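Side-chain contacts in putative tetR-family transcriptional regulator (Streptomyces coelicolor, PDB 3FIW), which probably binds DNA at regulatory sites and represses transcription as a TetR-family regulator: residues 75-80 / 118-123; 88-93 / 137-142. One frame throughout, in Å; residues are numbered along the deposited sequence.

Interaction 1 (75-80 / 118-123)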
ATOM      1  N   ALA A  75      17.165  -9.200  -1.373  1.00 30.62           N
ATOM      2  CA  ALA A  75      18.240  -8.557  -2.099  1.00 29.26           C
ATOM      3  C   ALA A  75      17.777  -7.634  -3.207  1.00 28.69           C
ATOM      4  O   ALA A  75      18.360  -6.571  -3.368  1.00 27.09           O
ATOM      5  CB  ALA A  75      19.224  -9.588  -2.665  1.00 28.75           C
HETATM    6  N   MSE A  76      16.788  -8.064  -4.001  1.00 28.85           N
HETATM    7  CA  MSE A  76      16.239  -7.215  -5.044  1.00 28.46           C
HETATM    8  C   MSE A  76      15.583  -5.970  -4.434  1.00 30.00           C
HETATM    9  O   MSE A  76      15.772  -4.869  -4.941  1.00 30.35           O
HETATM   10  CB  MSE A  76      15.234  -7.999  -5.887  1.00 29.36           C
HETATM   11  CG  MSE A  76      15.853  -9.052  -6.821  1.00 24.95           C
HETATM   12 SE   MSE A  76      14.545 -10.287  -7.445  0.70 29.53          SE
HETATM   13  CE  MSE A  76      13.354  -9.038  -8.388  1.00 23.74           C
ATOM     14  N   ALA A  77      14.848  -6.144  -3.324  1.00 29.74           N
ATOM     15  CA  ALA A  77      14.105  -5.046  -2.690  1.00 29.04           C
ATOM     16  C   ALA A  77      15.067  -3.970  -2.134  1.00 30.06           C
ATOM     17  O   ALA A  77      14.793  -2.766  -2.250  1.00 29.32           O
ATOM     18  CB  ALA A  77      13.184  -5.579  -1.585  1.00 27.72           C
ATOM     19  N   GLN A  78      16.182  -4.429  -1.553  1.00 29.80           N
ATOM     20  CA  GLN A  78      17.169  -3.560  -1.003  1.00 31.55           C
ATOM     21  C   GLN A  78      17.863  -2.770  -2.118  1.00 31.41           C
ATOM     22  O   GLN A  78      17.984  -1.545  -2.013  1.00 32.11           O
ATOM     23  CB  GLN A  78      18.187  -4.336  -0.152  1.00 32.41           C
ATOM     24  CG  GLN A  78      19.155  -3.395   0.640  1.00 35.06           C
ATOM     25  CD  GLN A  78      18.457  -2.745   1.853  1.00 40.97           C
ATOM     26  OE1 GLN A  78      17.653  -3.387   2.523  1.00 47.11           O
ATOM     27  NE2 GLN A  78      18.761  -1.498   2.133  1.00 40.67           N
ATOM     28  N   ALA A  79      18.334  -3.462  -3.168  1.00 31.77           N
ATOM     29  CA  ALA A  79      18.996  -2.805  -4.335  1.00 30.82           C
ATOM     30  C   ALA A  79      18.043  -1.801  -5.000  1.00 31.65           C
ATOM     31  O   ALA A  79      18.467  -0.778  -5.507  1.00 32.90           O
ATOM     32  CB  ALA A  79      19.429  -3.843  -5.316  1.00 29.55           C
ATOM     33  N   ALA A  80      16.738  -2.111  -5.018  1.00 32.17           N
ATOM     34  CA  ALA A  80      15.695  -1.235  -5.640  1.00 31.39           C
ATOM     35  C   ALA A  80      15.620   0.180  -5.017  1.00 31.21           C
ATOM     36  O   ALA A  80      15.085   1.119  -5.637  1.00 31.00           O
ATOM     37  CB  ALA A  80      14.346  -1.901  -5.567  1.00 30.12           C
ATOM     38  N   ALA A 118       6.348  -1.660  -5.985  1.00 29.46           N
ATOM     39  CA  ALA A 118       5.814  -1.541  -4.611  1.00 29.37           C
ATOM     40  C   ALA A 118       5.475  -2.877  -3.930  1.00 29.22           C
ATOM     41  O   ALA A 118       5.687  -3.010  -2.740  1.00 29.37           O
ATOM     42  CB  ALA A 118       4.668  -0.510  -4.506  1.00 28.43           C
ATOM     43  N   ARG A 119       5.016  -3.876  -4.689  1.00 29.50           N
ATOM     44  CA  ARG A 119       4.844  -5.256  -4.183  1.00 29.46           C
ATOM     45  C   ARG A 119       6.167  -5.881  -3.794  1.00 30.45           C
ATOM     46  O   ARG A 119       6.256  -6.633  -2.810  1.00 29.74           O
ATOM     47  CB  ARG A 119       4.133  -6.167  -5.214  1.00 30.36           C
ATOM     48  CG  ARG A 119       2.646  -5.891  -5.391  1.00 29.36           C
ATOM     49  CD  ARG A 119       2.082  -6.756  -6.503  1.00 31.85           C
ATOM     50  NE  ARG A 119       2.470  -8.146  -6.297  1.00 35.23           N
ATOM     51  CZ  ARG A 119       2.542  -9.083  -7.245  1.00 34.08           C
ATOM     52  NH1 ARG A 119       2.909 -10.295  -6.894  1.00 34.43           N
ATOM     53  NH2 ARG A 119       2.219  -8.841  -8.514  1.00 33.06           N
ATOM     54  N   LEU A 120       7.204  -5.579  -4.570  1.00 31.29           N
ATOM     55  CA  LEU A 120       8.538  -6.021  -4.215  1.00 31.89           C
ATOM     56  C   LEU A 120       8.959  -5.423  -2.881  1.00 31.92           C
ATOM     57  O   LEU A 120       9.454  -6.139  -2.002  1.00 32.74           O
ATOM     58  CB  LEU A 120       9.547  -5.642  -5.315  1.00 31.73           C
ATOM     59  CG  LEU A 120      11.000  -6.083  -5.120  1.00 31.52           C
ATOM     60  CD1 LEU A 120      11.208  -7.583  -5.324  1.00 29.46           C
ATOM     61  CD2 LEU A 120      11.919  -5.256  -6.049  1.00 31.91           C
ATOM     62  N   HIS A 121       8.777  -4.111  -2.725  1.00 31.49           N
ATOM     63  CA  HIS A 121       9.112  -3.448  -1.472  1.00 30.33           C
ATOM     64  C   HIS A 121       8.347  -4.005  -0.275  1.00 30.54           C
ATOM     65  O   HIS A 121       8.950  -4.487   0.706  1.00 30.08           O
ATOM     66  CB  HIS A 121       8.796  -1.970  -1.617  1.00 31.63           C
ATOM     67  CG  HIS A 121       9.387  -1.106  -0.550  1.00 29.41           C
ATOM     68  ND1 HIS A 121       8.626  -0.535   0.456  1.00 30.20           N
ATOM     69  CD2 HIS A 121      10.653  -0.680  -0.349  1.00 29.68           C
ATOM     70  CE1 HIS A 121       9.399   0.225   1.218  1.00 27.54           C
ATOM     71  NE2 HIS A 121      10.635   0.151   0.753  1.00 28.26           N
ATOM     72  N   ALA A 122       7.021  -3.960  -0.381  1.00 30.49           N
ATOM     73  CA  ALA A 122       6.109  -4.435   0.689  1.00 32.12           C
ATOM     74  C   ALA A 122       6.386  -5.890   1.076  1.00 32.70           C
ATOM     75  O   ALA A 122       6.370  -6.246   2.263  1.00 32.63           O
ATOM     76  CB  ALA A 122       4.643  -4.240   0.310  1.00 30.04           C
ATOM     77  N   GLY A 123       6.656  -6.712   0.072  1.00 34.35           N
ATOM     78  CA  GLY A 123       6.946  -8.121   0.292  1.00 37.41           C
ATOM     79  C   GLY A 123       8.234  -8.468   1.040  1.00 38.76           C
ATOM     80  O   GLY A 123       8.291  -9.484   1.745  1.00 39.42           O
TER
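Leu120 reaches out from helix 117-123 and lays its two methyl branches against Met76, Ala77 and Ala80 of segment 75-80. The contact across the two segments is apolar. With CG anti to the backbone N (chi1 -178°), the leucine fork is turned toward helix 69-79. Leu120 CD1 touches CE of the selenomethionine Met76 at 4.0 Å. The same Leu120 CD1 lies 4.1 Å from Met76 CB; the Met76 chain bends at its last torsion (chi3 61°), which brings CE back to the methyl that CB meets, and the two side chains cross at about a right angle. Leu120 CD2 settles on the backbone side, 4.0 Å from Ala77 CA. It also reaches Ala80, with Leu120 CD2 4.2 Å from Ala80 CB. Between the branches, Leu120 CG faces Ala77 CB at 4.2 Å.

The Ala77 methyl, CB, also rests 3.8 Å from Leu120 O, and Ala77 CA and His121 CA are 5.4 Å apart. Leu38 of helix 27-41 packs on Leu120, while Ala34 and Leu35 of that helix pack on Met76, so the apolar cluster joins three helices.

Beside it, Arg119 NH1 makes a salt bridge with Asp44 OD1, and Gln78 OE1 accepts a hydrogen bond from Thr127 N. Such packing is characteristic of the TetR fold, where the helix following the helix-turn-helix connects the DNA-binding region to the C-terminal helical domain.

Interaction 2 (88-93 / 137-142)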
ATOM      1  N   PRO A  88      20.414  13.884  -2.595  1.00 37.06           N
ATOM      2  CA  PRO A  88      21.121  14.686  -1.569  1.00 36.92           C
ATOM      3  C   PRO A  88      20.291  14.770  -0.285  1.00 36.93           C
ATOM      4  O   PRO A  88      19.052  14.781  -0.328  1.00 37.13           O
ATOM      5  CB  PRO A  88      21.244  16.074  -2.196  1.00 37.24           C
ATOM      6  CG  PRO A  88      20.800  15.947  -3.631  1.00 37.91           C
ATOM      7  CD  PRO A  88      20.043  14.672  -3.792  1.00 37.06           C
ATOM      8  N   LEU A  89      20.975  14.750   0.839  1.00 36.85           N
ATOM      9  CA  LEU A  89      20.371  14.992   2.137  1.00 36.89           C
ATOM     10  C   LEU A  89      20.032  16.480   2.307  1.00 37.64           C
ATOM     11  O   LEU A  89      20.724  17.376   1.759  1.00 37.88           O
ATOM     12  CB  LEU A  89      21.316  14.526   3.264  1.00 36.16           C
ATOM     13  CG  LEU A  89      21.491  13.004   3.380  1.00 36.31           C
ATOM     14  CD1 LEU A  89      22.594  12.583   4.328  1.00 34.33           C
ATOM     15  CD2 LEU A  89      20.171  12.310   3.712  1.00 35.55           C
ATOM     16  N   PRO A  90      19.000  16.762   3.108  1.00 38.18           N
ATOM     17  CA  PRO A  90      18.599  18.151   3.231  1.00 39.11           C
ATOM     18  C   PRO A  90      19.656  18.980   4.019  1.00 40.87           C
ATOM     19  O   PRO A  90      20.293  18.446   4.925  1.00 41.35           O
ATOM     20  CB  PRO A  90      17.274  18.059   3.992  1.00 38.84           C
ATOM     21  CG  PRO A  90      17.307  16.753   4.727  1.00 37.29           C
ATOM     22  CD  PRO A  90      18.194  15.847   3.952  1.00 37.54           C
ATOM     23  N   GLU A  91      19.845  20.252   3.652  1.00 41.77           N
ATOM     24  CA  GLU A  91      20.746  21.126   4.376  1.00 44.12           C
ATOM     25  C   GLU A  91      19.986  22.191   5.101  1.00 44.25           C
ATOM     26  O   GLU A  91      19.077  22.785   4.535  1.00 44.70           O
ATOM     27  CB  GLU A  91      21.711  21.815   3.440  1.00 44.62           C
ATOM     28  CG  GLU A  91      23.051  21.124   3.342  1.00 49.06           C
ATOM     29  CD  GLU A  91      23.562  21.102   1.914  1.00 54.92           C
ATOM     30  OE1 GLU A  91      22.736  21.247   0.970  1.00 57.00           O
ATOM     31  OE2 GLU A  91      24.785  20.926   1.733  1.00 56.49           O
ATOM     32  N   PRO A  92      20.358  22.438   6.368  1.00 45.09           N
ATOM     33  CA  PRO A  92      19.978  23.635   7.124  1.00 44.86           C
ATOM     34  C   PRO A  92      19.840  24.886   6.269  1.00 44.23           C
ATOM     35  O   PRO A  92      20.724  25.226   5.451  1.00 43.45           O
ATOM     36  CB  PRO A  92      21.157  23.793   8.092  1.00 44.71           C
ATOM     37  CG  PRO A  92      21.373  22.391   8.484  1.00 45.58           C
ATOM     38  CD  PRO A  92      21.190  21.553   7.212  1.00 45.23           C
ATOM     39  N   GLY A  93      18.719  25.559   6.465  1.00 43.38           N
ATOM     40  CA  GLY A  93      18.452  26.735   5.687  1.00 42.09           C
ATOM     41  C   GLY A  93      17.522  26.410   4.544  1.00 40.58           C
ATOM     42  O   GLY A  93      16.841  27.312   4.062  1.00 40.28           O
HETATM   43  N   MSE A 137      15.426  13.446   9.779  1.00 36.91           N
HETATM   44  CA  MSE A 137      14.663  13.832  10.950  1.00 36.95           C
HETATM   45  C   MSE A 137      15.242  15.049  11.660  1.00 37.04           C
HETATM   46  O   MSE A 137      14.475  15.935  12.029  1.00 36.95           O
HETATM   47  CB  MSE A 137      14.542  12.682  11.926  1.00 37.66           C
HETATM   48  CG  MSE A 137      13.317  12.813  12.807  1.00 42.90           C
HETATM   49 SE   MSE A 137      11.707  12.532  11.716  0.70 50.79          SE
HETATM   50  CE  MSE A 137      11.895  10.664  11.082  1.00 52.12           C
ATOM     51  N   ASP A 138      16.576  15.089  11.849  1.00 36.64           N
ATOM     52  CA  ASP A 138      17.270  16.236  12.456  1.00 37.20           C
ATOM     53  C   ASP A 138      17.013  17.527  11.711  1.00 36.63           C
ATOM     54  O   ASP A 138      16.757  18.566  12.325  1.00 37.75           O
ATOM     55  CB  ASP A 138      18.785  16.000  12.517  1.00 37.33           C
ATOM     56  CG  ASP A 138      19.188  15.034  13.632  1.00 39.45           C
ATOM     57  OD1 ASP A 138      20.341  14.505  13.570  1.00 38.89           O
ATOM     58  OD2 ASP A 138      18.347  14.817  14.558  1.00 39.86           O
ATOM     59  N   PHE A 139      17.079  17.462  10.385  1.00 35.62           N
ATOM     60  CA  PHE A 139      16.731  18.599   9.542  1.00 34.01           C
ATOM     61  C   PHE A 139      15.320  19.142   9.797  1.00 33.35           C
ATOM     62  O   PHE A 139      15.135  20.355   9.840  1.00 32.60           O
ATOM     63  CB  PHE A 139      16.882  18.220   8.073  1.00 33.65           C
ATOM     64  CG  PHE A 139      16.291  19.221   7.142  1.00 32.97           C
ATOM     65  CD1 PHE A 139      16.955  20.435   6.883  1.00 32.90           C
ATOM     66  CD2 PHE A 139      15.045  18.992   6.575  1.00 29.01           C
ATOM     67  CE1 PHE A 139      16.395  21.402   6.013  1.00 31.83           C
ATOM     68  CE2 PHE A 139      14.473  19.912   5.698  1.00 31.58           C
ATOM     69  CZ  PHE A 139      15.160  21.138   5.408  1.00 32.47           C
ATOM     70  N   LEU A 140      14.338  18.244   9.936  1.00 32.97           N
ATOM     71  CA  LEU A 140      12.942  18.630  10.153  1.00 32.51           C
ATOM     72  C   LEU A 140      12.791  19.249  11.545  1.00 33.04           C
ATOM     73  O   LEU A 140      12.091  20.243  11.734  1.00 33.74           O
ATOM     74  CB  LEU A 140      11.992  17.422   9.975  1.00 31.28           C
ATOM     75  CG  LEU A 140      11.643  16.962   8.546  1.00 29.88           C
ATOM     76  CD1 LEU A 140      10.838  15.684   8.570  1.00 26.36           C
ATOM     77  CD2 LEU A 140      10.868  18.075   7.790  1.00 24.92           C
ATOM     78  N   VAL A 141      13.438  18.646  12.523  1.00 33.79           N
ATOM     79  CA  VAL A 141      13.448  19.208  13.886  1.00 33.98           C
ATOM     80  C   VAL A 141      14.149  20.574  13.914  1.00 34.87           C
ATOM     81  O   VAL A 141      13.611  21.520  14.485  1.00 35.93           O
ATOM     82  CB  VAL A 141      14.103  18.245  14.896  1.00 34.04           C
ATOM     83  CG1 VAL A 141      14.257  18.901  16.319  1.00 34.14           C
ATOM     84  CG2 VAL A 141      13.361  16.895  14.946  1.00 32.81           C
ATOM     85  N   ALA A 142      15.335  20.685  13.311  1.00 34.45           N
ATOM     86  CA  ALA A 142      16.023  21.977  13.248  1.00 34.28           C
ATOM     87  C   ALA A 142      15.272  23.033  12.414  1.00 34.63           C
ATOM     88  O   ALA A 142      15.546  24.214  12.531  1.00 34.53           O
ATOM     89  CB  ALA A 142      17.482  21.828  12.791  1.00 33.68           C
TER
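Pro90 lies over one face of the Phe139 ring, its CB 3.5 Å from the ring centroid and only 12° off the ring normal. This is a CH-pi contact with the proline methylene almost centred on the aromatic face. Pro90 CG is displaced toward the root of the ring, meeting Phe139 CB at 3.7 Å, so the pyrrolidine spans both the ring and its stem. Phe139 CG stands anti to the backbone N (chi1 168°), which sends the ring out from the helix toward the loop. From there the loop runs on from the face to the edge of the ring: Glu91 O approaches CE1 of Phe139 obliquely at 3.4 Å, and Pro92 N comes to the ring edge, near its plane, 4.0 Å from Phe139 CD1. With an alanine here in place of Phe139, Pro90 CB would probably lose the face it rests on and Trp99 its edge-to-face partner, opening a gap beneath the loop.

Trp99 belongs to helix 96-112 and touches Pro90 as well, and Trp96 of the same helix packs on Phe139. The loop between helices 82-85 and 96-112 is thereby laid against helix 130-142, whose Leu140 packs on Met154 of helix 147-170.

In the fold
Interactions 1 and 2 are separate: their centres lie about 27 Å apart, their nearest atoms about 14 Å apart, and they do not touch. Interaction 1 is buried, its centre about 7 Å from the centre of the chain, whereas interaction 2 is partly buried, its centre about 20 Å from the centre of the chain. Their segments alternate along the sequence, and the second partners come from successive helices, 117-123 and 130-142. One contact packs helix against helix beside helix 27-41; the other lays a loop on a helix. The predicted helix-turn-helix, residues 47-66, precedes all four segments, and the second chain of the assembly touches neither contact.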